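Local coordinates for protein uracil-DNA glycosylase (Nitratifractor salsuginis, PDB 5X3G) that belongs to the uracil-DNA glycosylases, alpha/beta proteins, and is built around a four-stranded parallel beta sheet flanked by helices, at residues 194-208 against 219-231. Sequence-based numbering, arbitrary orientation.
Sequences LEGFEAYGPTLILFG and SARGLPQVALEHP
Strands 203-207 and 225-228 are the two beta arms of a beta-alpha-beta unit whose crossover carries helix 210-214, and they pair in parallel with L204 beside Q225 and F207 beside L228. Five backbone bonds form the ladder. Proline 224 has no N-H to give P202 O and sets its ring CD against it, so the ladder begins at P224 O, which accepts from L204 N (2.8 Å). L204 O and L206 O accept from V226 N and L228 N, and L206 N gives to V226 O. G208 N makes the last bond, to L228 O (2.6 Å), from a positive phi (58°) that glycine adopts readily, with no side chain to crowd H230 CB. Strand 225-228 is the edge of the four-stranded sheet; strand 203-207 lies inside, its other side bonded to strand 73-77.

Side chains alternate between the two faces. On the L204 and L206 face, extended Q225 runs its CB and CG past L206 CD1, OE1 coming nearest at 3.5 Å, and its NE2 reaches A220 O at 3.1 Å. That carbonyl also accepts from L223 N, the donors coming from opposite faces of its plane. L223 is the main apolar plug where the strand meets the preceding turn: CD1 lies 3.9 Å from L204 CD2 and touches L194 CD2 of helix 179-196, while CD2 packs on G201 CA and P202 CD. Small A220 lets its CB lie close to the CD1 methyls of both L194 and L204.

On the I205 and F207 face, L228 CD1 approaches F207 CE1 to 3.5 Å and also meets I205 CG2; helix 240-246 covers I205 and L228. I205 CG2 lies beyond one face of the F207 ring, toward the rim, and P231 CD over the opposite face in a CH-pi contact, 3.6 Å from the ring centroid. Chi1 (-80°) sets F207 CG anti to the carbonyl carbon. The F207 edge meets the H230 face in a T-shaped pair, ring centroids 5.9 Å apart and planes at 62°.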
ATOM      1  N   LEU A 194      -3.059   7.901  12.335  1.00 28.65           N
ATOM      2  CA  LEU A 194      -2.726   6.851  13.295  1.00 33.58           C
ATOM      3  C   LEU A 194      -3.319   7.148  14.666  1.00 28.23           C
ATOM      4  O   LEU A 194      -3.737   6.228  15.378  1.00 29.85           O
ATOM      5  CB  LEU A 194      -1.210   6.679  13.387  1.00 30.99           C
ATOM      6  CG  LEU A 194      -0.541   6.157  12.116  1.00 32.06           C
ATOM      7  CD1 LEU A 194       0.935   5.896  12.364  1.00 21.81           C
ATOM      8  CD2 LEU A 194      -1.244   4.896  11.638  1.00 25.80           C
ATOM      9  N   GLU A 195      -3.350   8.424  15.059  1.00 36.12           N
ATOM     10  CA  GLU A 195      -4.113   8.818  16.239  1.00 42.84           C
ATOM     11  C   GLU A 195      -5.548   8.309  16.153  1.00 34.66           C
ATOM     12  O   GLU A 195      -6.084   7.756  17.119  1.00 37.66           O
ATOM     13  CB  GLU A 195      -4.086  10.340  16.391  1.00 40.00           C
ATOM     14  CG  GLU A 195      -5.151  10.905  17.317  1.00 52.95           C
ATOM     15  CD  GLU A 195      -4.884  12.348  17.699  1.00 57.72           C
ATOM     16  OE1 GLU A 195      -3.827  12.884  17.305  1.00 53.75           O
ATOM     17  OE2 GLU A 195      -5.742  12.954  18.376  1.00 64.65           O
ATOM     18  N   GLY A 196      -6.177   8.468  14.986  1.00 34.62           N
ATOM     19  CA  GLY A 196      -7.548   8.023  14.810  1.00 27.15           C
ATOM     20  C   GLY A 196      -7.738   6.521  14.874  1.00 40.25           C
ATOM     21  O   GLY A 196      -8.843   6.062  15.182  1.00 37.85           O
ATOM     22  N   PHE A 197      -6.694   5.746  14.588  1.00 36.10           N
ATOM     23  CA  PHE A 197      -6.771   4.290  14.620  1.00 41.52           C
ATOM     24  C   PHE A 197      -6.415   3.699  15.978  1.00 35.39           C
ATOM     25  O   PHE A 197      -6.399   2.469  16.111  1.00 36.53           O
ATOM     26  CB  PHE A 197      -5.848   3.683  13.558  1.00 34.55           C
ATOM     27  CG  PHE A 197      -6.422   3.687  12.174  1.00 28.93           C
ATOM     28  CD1 PHE A 197      -7.505   2.885  11.856  1.00 27.83           C
ATOM     29  CD2 PHE A 197      -5.862   4.474  11.183  1.00 36.21           C
ATOM     30  CE1 PHE A 197      -8.028   2.881  10.580  1.00 28.67           C
ATOM     31  CE2 PHE A 197      -6.380   4.474   9.906  1.00 40.57           C
ATOM     32  CZ  PHE A 197      -7.462   3.675   9.604  1.00 32.34           C
ATOM     33  N   GLU A 198      -6.133   4.537  16.979  1.00 39.40           N
ATOM     34  CA  GLU A 198      -5.651   4.033  18.264  1.00 40.84           C
ATOM     35  C   GLU A 198      -6.642   3.059  18.893  1.00 44.38           C
ATOM     36  O   GLU A 198      -6.242   2.030  19.450  1.00 40.23           O
ATOM     37  CB  GLU A 198      -5.367   5.206  19.204  1.00 48.14           C
ATOM     38  CG  GLU A 198      -4.532   4.867  20.437  1.00 45.24           C
ATOM     39  CD  GLU A 198      -5.345   4.222  21.544  1.00 57.71           C
ATOM     40  OE1 GLU A 198      -4.766   3.462  22.347  1.00 66.10           O
ATOM     41  OE2 GLU A 198      -6.568   4.475  21.607  1.00 60.78           O
ATOM     42  N   ALA A 199      -7.939   3.364  18.817  1.00 42.47           N
ATOM     43  CA  ALA A 199      -8.940   2.474  19.397  1.00 41.51           C
ATOM     44  C   ALA A 199      -8.991   1.140  18.662  1.00 43.62           C
ATOM     45  O   ALA A 199      -9.121   0.083  19.290  1.00 51.08           O
ATOM     46  CB  ALA A 199     -10.313   3.145  19.384  1.00 38.65           C
ATOM     47  N   TYR A 200      -8.885   1.169  17.332  1.00 36.43           N
ATOM     48  CA  TYR A 200      -8.978  -0.060  16.551  1.00 44.88           C
ATOM     49  C   TYR A 200      -7.744  -0.936  16.726  1.00 36.89           C
ATOM     50  O   TYR A 200      -7.837  -2.164  16.623  1.00 46.34           O
ATOM     51  CB  TYR A 200      -9.190   0.279  15.077  1.00 40.65           C
ATOM     52  CG  TYR A 200     -10.425   1.111  14.807  1.00 42.41           C
ATOM     53  CD1 TYR A 200     -11.641   0.508  14.513  1.00 48.06           C
ATOM     54  CD2 TYR A 200     -10.377   2.499  14.853  1.00 43.99           C
ATOM     55  CE1 TYR A 200     -12.773   1.263  14.267  1.00 44.04           C
ATOM     56  CE2 TYR A 200     -11.505   3.262  14.609  1.00 46.28           C
ATOM     57  CZ  TYR A 200     -12.700   2.638  14.317  1.00 40.79           C
ATOM     58  OH  TYR A 200     -13.825   3.392  14.072  1.00 51.89           O
ATOM     59  N   GLY A 201      -6.591  -0.326  16.987  1.00 32.86           N
ATOM     60  CA  GLY A 201      -5.351  -1.036  17.195  1.00 34.71           C
ATOM     61  C   GLY A 201      -4.895  -1.949  16.067  1.00 35.30           C
ATOM     62  O   GLY A 201      -4.535  -3.107  16.304  1.00 24.83           O
ATOM     63  N   PRO A 202      -4.866  -1.458  14.826  1.00 36.01           N
ATOM     64  CA  PRO A 202      -4.300  -2.270  13.747  1.00 24.19           C
ATOM     65  C   PRO A 202      -2.787  -2.335  13.867  1.00 24.88           C
ATOM     66  O   PRO A 202      -2.142  -1.468  14.460  1.00 28.79           O
ATOM     67  CB  PRO A 202      -4.729  -1.528  12.479  1.00 26.87           C
ATOM     68  CG  PRO A 202      -4.798  -0.115  12.903  1.00 25.72           C
ATOM     69  CD  PRO A 202      -5.277  -0.128  14.335  1.00 36.35           C
ATOM     70  N   THR A 203      -2.217  -3.390  13.294  1.00 26.19           N
ATOM     71  CA  THR A 203      -0.781  -3.624  13.377  1.00 27.29           C
ATOM     72  C   THR A 203      -0.070  -2.979  12.193  1.00 21.76           C
ATOM     73  O   THR A 203      -0.461  -3.177  11.039  1.00 21.92           O
ATOM     74  CB  THR A 203      -0.490  -5.123  13.423  1.00 26.68           C
ATOM     75  OG1 THR A 203      -0.978  -5.664  14.656  1.00 27.51           O
ATOM     76  CG2 THR A 203       1.002  -5.378  13.326  1.00 30.34           C
ATOM     77  N   LEU A 204       0.975  -2.207  12.483  1.00 28.45           N
ATOM     78  CA  LEU A 204       1.768  -1.580  11.436  1.00 28.80           C
ATOM     79  C   LEU A 204       2.749  -2.590  10.852  1.00 30.78           C
ATOM     80  O   LEU A 204       3.526  -3.206  11.587  1.00 26.77           O
ATOM     81  CB  LEU A 204       2.527  -0.372  11.986  1.00 27.79           C
ATOM     82  CG  LEU A 204       1.752   0.679  12.782  1.00 30.97           C
ATOM     83  CD1 LEU A 204       2.672   1.837  13.159  1.00 24.76           C
ATOM     84  CD2 LEU A 204       0.530   1.174  12.014  1.00 22.96           C
ATOM     85  N   ILE A 205       2.713  -2.759   9.533  1.00 24.93           N
ATOM     86  CA  ILE A 205       3.676  -3.595   8.824  1.00 25.57           C
ATOM     87  C   ILE A 205       4.733  -2.675   8.232  1.00 28.85           C
ATOM     88  O   ILE A 205       4.434  -1.849   7.360  1.00 20.49           O
ATOM     89  CB  ILE A 205       3.000  -4.441   7.736  1.00 20.94           C
ATOM     90  CG1 ILE A 205       1.950  -5.360   8.359  1.00 18.90           C
ATOM     91  CG2 ILE A 205       4.043  -5.239   6.958  1.00 17.69           C
ATOM     92  CD1 ILE A 205       1.042  -6.002   7.339  1.00 20.74           C
ATOM     93  N   LEU A 206       5.967  -2.814   8.703  1.00 21.88           N
ATOM     94  CA  LEU A 206       7.026  -1.848   8.427  1.00 22.48           C
ATOM     95  C   LEU A 206       8.137  -2.533   7.638  1.00 29.30           C
ATOM     96  O   LEU A 206       8.957  -3.260   8.207  1.00 28.66           O
ATOM     97  CB  LEU A 206       7.541  -1.249   9.731  1.00 31.29           C
ATOM     98  CG  LEU A 206       6.440  -0.656  10.616  1.00 29.31           C
ATOM     99  CD1 LEU A 206       6.950  -0.403  12.027  1.00 37.56           C
ATOM    100  CD2 LEU A 206       5.880   0.624  10.000  1.00 32.49           C
ATOM    101  N   PHE A 207       8.165  -2.292   6.330  1.00 26.92           N
ATOM    102  CA  PHE A 207       9.185  -2.855   5.452  1.00 22.29           C
ATOM    103  C   PHE A 207      10.459  -2.024   5.552  1.00 32.20           C
ATOM    104  O   PHE A 207      10.474  -0.852   5.161  1.00 24.46           O
ATOM    105  CB  PHE A 207       8.690  -2.895   4.009  1.00 23.65           C
ATOM    106  CG  PHE A 207       7.779  -4.047   3.706  1.00 27.47           C
ATOM    107  CD1 PHE A 207       7.884  -5.237   4.406  1.00 25.72           C
ATOM    108  CD2 PHE A 207       6.820  -3.942   2.712  1.00 26.38           C
ATOM    109  CE1 PHE A 207       7.046  -6.298   4.122  1.00 32.76           C
ATOM    110  CE2 PHE A 207       5.980  -4.999   2.423  1.00 24.57           C
ATOM    111  CZ  PHE A 207       6.092  -6.180   3.128  1.00 27.56           C
ATOM    112  N   GLY A 208      11.525  -2.630   6.071  1.00 31.31           N
ATOM    113  CA  GLY A 208      12.838  -2.004   6.023  1.00 30.67           C
ATOM    114  C   GLY A 208      12.881  -0.646   6.701  1.00 25.24           C
ATOM    115  O   GLY A 208      12.456  -0.480   7.851  1.00 34.62           O
ATOM    116  N   SER A 219       1.877   8.839  17.573  1.00 42.40           N
ATOM    117  CA  SER A 219       0.782   7.878  17.637  1.00 44.15           C
ATOM    118  C   SER A 219       1.188   6.485  17.173  1.00 37.29           C
ATOM    119  O   SER A 219       0.522   5.509  17.541  1.00 45.64           O
ATOM    120  CB  SER A 219      -0.404   8.382  16.812  1.00 48.69           C
ATOM    121  OG  SER A 219       0.032   9.045  15.638  1.00 35.07           O
ATOM    122  N   ALA A 220       2.259   6.365  16.383  1.00 34.58           N
ATOM    123  CA  ALA A 220       2.706   5.044  15.949  1.00 37.53           C
ATOM    124  C   ALA A 220       3.073   4.158  17.133  1.00 35.08           C
ATOM    125  O   ALA A 220       2.941   2.931  17.053  1.00 33.87           O
ATOM    126  CB  ALA A 220       3.893   5.174  14.995  1.00 28.70           C
ATOM    127  N   ARG A 221       3.525   4.756  18.238  1.00 43.01           N
ATOM    128  CA  ARG A 221       3.860   3.984  19.430  1.00 35.00           C
ATOM    129  C   ARG A 221       2.630   3.410  20.120  1.00 40.27           C
ATOM    130  O   ARG A 221       2.770   2.521  20.965  1.00 31.15           O
ATOM    131  CB  ARG A 221       4.646   4.845  20.418  1.00 48.01           C
ATOM    132  CG  ARG A 221       6.139   4.898  20.150  1.00 47.66           C
ATOM    133  CD  ARG A 221       6.889   5.469  21.344  1.00 41.59           C
ATOM    134  NE  ARG A 221       6.808   6.925  21.388  1.00 46.14           N
ATOM    135  CZ  ARG A 221       7.486   7.737  20.582  1.00 48.88           C
ATOM    136  NH1 ARG A 221       8.308   7.239  19.668  1.00 47.94           N
ATOM    137  NH2 ARG A 221       7.346   9.051  20.693  1.00 45.77           N
ATOM    138  N   GLY A 222       1.438   3.898  19.793  1.00 33.10           N
ATOM    139  CA  GLY A 222       0.217   3.361  20.350  1.00 31.40           C
ATOM    140  C   GLY A 222      -0.343   2.166  19.613  1.00 46.00           C
ATOM    141  O   GLY A 222      -1.450   1.719  19.933  1.00 48.88           O
ATOM    142  N   LEU A 223       0.389   1.628  18.643  1.00 46.02           N
ATOM    143  CA  LEU A 223      -0.075   0.547  17.793  1.00 36.56           C
ATOM    144  C   LEU A 223       0.974  -0.554  17.732  1.00 30.80           C
ATOM    145  O   LEU A 223       2.176  -0.273  17.779  1.00 36.50           O
ATOM    146  CB  LEU A 223      -0.365   1.061  16.375  1.00 36.56           C
ATOM    147  CG  LEU A 223      -1.377   2.203  16.295  1.00 25.82           C
ATOM    148  CD1 LEU A 223      -1.334   2.869  14.929  1.00 29.03           C
ATOM    149  CD2 LEU A 223      -2.777   1.697  16.606  1.00 32.43           C
ATOM    150  N   PRO A 224       0.551  -1.815  17.635  1.00 31.91           N
ATOM    151  CA  PRO A 224       1.524  -2.903  17.491  1.00 34.20           C
ATOM    152  C   PRO A 224       2.289  -2.768  16.184  1.00 28.61           C
ATOM    153  O   PRO A 224       1.794  -2.204  15.205  1.00 27.02           O
ATOM    154  CB  PRO A 224       0.655  -4.168  17.507  1.00 27.75           C
ATOM    155  CG  PRO A 224      -0.658  -3.736  18.083  1.00 29.00           C
ATOM    156  CD  PRO A 224      -0.833  -2.313  17.664  1.00 32.59           C
ATOM    157  N   GLN A 225       3.513  -3.288  16.177  1.00 34.35           N
ATOM    158  CA  GLN A 225       4.391  -3.139  15.025  1.00 32.36           C
ATOM    159  C   GLN A 225       5.062  -4.461  14.686  1.00 37.28           C
ATOM    160  O   GLN A 225       5.435  -5.232  15.577  1.00 34.41           O
ATOM    161  CB  GLN A 225       5.454  -2.057  15.275  1.00 24.26           C
ATOM    162  CG  GLN A 225       4.887  -0.673  15.570  1.00 23.13           C
ATOM    163  CD  GLN A 225       5.967   0.367  15.795  1.00 32.02           C
ATOM    164  OE1 GLN A 225       7.141   0.133  15.504  1.00 32.35           O
ATOM    165  NE2 GLN A 225       5.578   1.522  16.322  1.00 23.08           N
ATOM    166  N   VAL A 226       5.199  -4.717  13.388  1.00 25.31           N
ATOM    167  CA  VAL A 226       5.943  -5.855  12.854  1.00 25.59           C
ATOM    168  C   VAL A 226       6.915  -5.295  11.823  1.00 34.88           C
ATOM    169  O   VAL A 226       6.489  -4.743  10.800  1.00 35.50           O
ATOM    170  CB  VAL A 226       5.025  -6.913  12.224  1.00 38.62           C
ATOM    171  CG1 VAL A 226       5.841  -8.086  11.700  1.00 27.14           C
ATOM    172  CG2 VAL A 226       3.996  -7.387  13.233  1.00 30.65           C
ATOM    173  N   ALA A 227       8.211  -5.422  12.092  1.00 32.92           N
ATOM    174  CA  ALA A 227       9.253  -4.882  11.228  1.00 27.44           C
ATOM    175  C   ALA A 227       9.883  -6.008  10.421  1.00 32.56           C
ATOM    176  O   ALA A 227      10.274  -7.038  10.982  1.00 30.42           O
ATOM    177  CB  ALA A 227      10.317  -4.151  12.049  1.00 27.59           C
ATOM    178  N   LEU A 228       9.985  -5.809   9.107  1.00 28.32           N
ATOM    179  CA  LEU A 228      10.466  -6.837   8.197  1.00 32.92           C
ATOM    180  C   LEU A 228      11.551  -6.291   7.285  1.00 31.58           C
ATOM    181  O   LEU A 228      11.655  -5.085   7.044  1.00 27.69           O
ATOM    182  CB  LEU A 228       9.341  -7.398   7.318  1.00 31.68           C
ATOM    183  CG  LEU A 228       8.226  -8.227   7.945  1.00 34.35           C
ATOM    184  CD1 LEU A 228       6.919  -7.884   7.270  1.00 42.18           C
ATOM    185  CD2 LEU A 228       8.523  -9.704   7.807  1.00 33.76           C
ATOM    186  N   GLU A 229      12.356  -7.216   6.772  1.00 27.89           N
ATOM    187  CA  GLU A 229      13.216  -6.933   5.633  1.00 31.17           C
ATOM    188  C   GLU A 229      12.377  -6.448   4.455  1.00 32.48           C
ATOM    189  O   GLU A 229      11.269  -6.940   4.219  1.00 28.54           O
ATOM    190  CB  GLU A 229      13.994  -8.197   5.263  1.00 37.38           C
ATOM    191  CG  GLU A 229      14.758  -8.146   3.961  1.00 37.88           C
ATOM    192  CD  GLU A 229      15.460  -9.457   3.669  1.00 33.64           C
ATOM    193  OE1 GLU A 229      14.981 -10.508   4.149  1.00 37.43           O
ATOM    194  OE2 GLU A 229      16.490  -9.437   2.965  1.00 41.98           O
ATOM    195  N   HIS A 230      12.898  -5.469   3.722  1.00 26.73           N
ATOM    196  CA  HIS A 230      12.154  -4.934   2.592  1.00 25.98           C
ATOM    197  C   HIS A 230      12.119  -5.956   1.457  1.00 30.81           C
ATOM    198  O   HIS A 230      13.140  -6.583   1.152  1.00 29.56           O
ATOM    199  CB  HIS A 230      12.776  -3.624   2.104  1.00 25.06           C
ATOM    200  CG  HIS A 230      11.882  -2.833   1.202  1.00 32.12           C
ATOM    201  ND1 HIS A 230      11.692  -3.152  -0.126  1.00 34.92           N
ATOM    202  CD2 HIS A 230      11.114  -1.744   1.440  1.00 34.59           C
ATOM    203  CE1 HIS A 230      10.851  -2.289  -0.668  1.00 35.15           C
ATOM    204  NE2 HIS A 230      10.486  -1.424   0.261  1.00 31.08           N
ATOM    205  N   PRO A 231      10.963  -6.146   0.811  1.00 28.97           N
ATOM    206  CA  PRO A 231      10.864  -7.168  -0.247  1.00 24.00           C
ATOM    207  C   PRO A 231      11.733  -6.890  -1.462  1.00 26.42           C
ATOM    208  O   PRO A 231      11.867  -7.776  -2.317  1.00 31.73           O
ATOM    209  CB  PRO A 231       9.373  -7.156  -0.613  1.00 25.58           C
ATOM    210  CG  PRO A 231       8.890  -5.800  -0.183  1.00 29.30           C
ATOM    211  CD  PRO A 231       9.678  -5.466   1.046  1.00 22.98           C
TER
HETATM  212  O   HOH W   1      -2.304   5.704  17.806  1.00 37.79           O
HETATM  213  O   HOH W   2      -2.617   2.320  22.232  1.00 38.82           O
HETATM  214  O   HOH W   3      -3.658   0.653  19.603  1.00 42.34           O